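Local coordinates for protein putative Transcriptional Regulator (Rhodococcus sp., PDB 2IA2) that probably binds DNA as a dimeric transcriptional regulator of the IclR family, through an N-terminal helix-turn-helix domain joined to a C-terminal domain of the GAF clan, at residues R22-A25 with V26-C29. Sequence-based numbering, arbitrary orientation.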
loop_
_atom_site.group_PDB
_atom_site.type_symbol
_atom_site.label_atom_id
_atom_site.label_comp_id
_atom_site.label_asym_id
_atom_site.label_seq_id
_atom_site.Cartn_x
_atom_site.Cartn_y
_atom_site.Cartn_z
ATOM N N ARG A 22 -3.610 -16.795 -17.917
ATOM C CA ARG A 22 -4.394 -16.040 -18.905
ATOM C C ARG A 22 -5.519 -15.202 -18.289
ATOM O O ARG A 22 -5.643 -14.021 -18.613
ATOM C CB ARG A 22 -4.930 -16.951 -20.003
ATOM C CG ARG A 22 -3.814 -17.517 -20.854
ATOM C CD ARG A 22 -4.356 -18.465 -21.910
ATOM N NE ARG A 22 -3.256 -18.816 -22.811
ATOM C CZ ARG A 22 -3.382 -19.569 -23.897
ATOM N NH1 ARG A 22 -4.563 -20.113 -24.199
ATOM N NH2 ARG A 22 -2.317 -19.772 -24.676
ATOM N N GLY A 23 -6.313 -15.777 -17.388
ATOM C CA GLY A 23 -7.338 -14.963 -16.713
ATOM C C GLY A 23 -6.758 -13.743 -15.988
ATOM O O GLY A 23 -7.383 -12.657 -16.000
ATOM N N LEU A 24 -5.593 -13.911 -15.338
ATOM C CA LEU A 24 -4.957 -12.797 -14.649
ATOM C C LEU A 24 -4.460 -11.740 -15.629
ATOM O O LEU A 24 -4.528 -10.544 -15.319
ATOM C CB LEU A 24 -3.814 -13.300 -13.712
ATOM C CG LEU A 24 -4.344 -14.178 -12.546
ATOM C CD1 LEU A 24 -3.190 -14.843 -11.803
ATOM C CD2 LEU A 24 -5.164 -13.343 -11.599
ATOM N N ALA A 25 -3.920 -12.175 -16.784
ATOM C CA ALA A 25 -3.425 -11.260 -17.798
ATOM C C ALA A 25 -4.558 -10.431 -18.342
ATOM O O ALA A 25 -4.361 -9.267 -18.677
ATOM C CB ALA A 25 -2.685 -12.012 -18.955
ATOM N N VAL A 26 -5.738 -11.023 -18.436
ATOM C CA VAL A 26 -6.924 -10.298 -18.858
ATOM C C VAL A 26 -7.288 -9.184 -17.824
ATOM O O VAL A 26 -7.518 -8.036 -18.178
ATOM C CB VAL A 26 -8.125 -11.265 -19.141
ATOM C CG1 VAL A 26 -9.424 -10.502 -19.305
ATOM C CG2 VAL A 26 -7.858 -12.204 -20.384
ATOM N N ILE A 27 -7.258 -9.494 -16.538
ATOM C CA ILE A 27 -7.566 -8.476 -15.520
ATOM C C ILE A 27 -6.506 -7.384 -15.630
ATOM O O ILE A 27 -6.858 -6.199 -15.603
ATOM C CB ILE A 27 -7.501 -9.061 -14.059
ATOM C CG1 ILE A 27 -8.658 -10.030 -13.825
ATOM C CG2 ILE A 27 -7.491 -7.936 -13.004
ATOM C CD1 ILE A 27 -8.579 -10.789 -12.498
ATOM N N ARG A 28 -5.227 -7.771 -15.794
ATOM C CA ARG A 28 -4.122 -6.781 -15.833
ATOM C C ARG A 28 -4.133 -5.878 -17.090
ATOM O O ARG A 28 -3.455 -4.835 -17.113
ATOM C CB ARG A 28 -2.724 -7.479 -15.813
ATOM C CG ARG A 28 -2.397 -8.271 -14.575
ATOM C CD ARG A 28 -1.773 -7.505 -13.487
ATOM N NE ARG A 28 -0.629 -6.654 -13.869
ATOM C CZ ARG A 28 0.648 -6.943 -13.610
ATOM N NH1 ARG A 28 0.966 -8.086 -13.029
ATOM N NH2 ARG A 28 1.606 -6.080 -13.934
ATOM N N CYS A 29 -4.841 -6.275 -18.132
ATOM C CA CYS A 29 -4.803 -5.488 -19.373
ATOM C C CYS A 29 -5.630 -4.187 -19.309
ATOM O O CYS A 29 -5.500 -3.348 -20.184
ATOM C CB CYS A 29 -5.112 -6.352 -20.635
ATOM S SG CYS A 29 -6.889 -6.461 -20.953
#
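Val26, Ile27 and Arg28 each donate a backbone N-H to the carbonyl four residues back, which makes these two turns of helix 18-28 a worked example of the repeating i to i+4 pattern of an alpha-helix. Val26 N reaches Arg22 O at 3.0 Å and Arg28 N reaches Leu24 O at 2.9 Å, with Ile27 N to Gly23 O the longer bond between them at 3.2 Å. Side-chain carbons lie against the same carbonyls. With CG2 of Val26 beside its own backbone N and CG1 anti to that N (chi1 168°), CG2 rests 3.4 Å from Arg22 O, and CG1 of Ile27 lies 3.6 Å from Gly23 O. The tight side is that of Val26 and Cys29: Val26 packs on Phe56, Leu57 and Leu60 of helix 50-63, and Cys29 on Ala45 and Thr46 of helix 39-46. Leu24 and Ile27 touch each other loosely, CD2 of Leu24 and CD1 of Ile27 standing 4.4 Å apart, yet both are buried, with Tyr65 and Leu82 of the second subunit packed on them. The solvent side belongs to the partly exposed Arg22, Ala25 and Arg28. Arg28 starts close to the backbone, its CG 3.2 Å from Leu24 O, then bends at chi2 (-88°) and chi3, and its NH1 hydrogen-bonds Tyr65 OH of the second subunit. This helix thus serves both the three-helix core and the subunit interface in the winged helix-turn-helix domain of an IclR-type regulator.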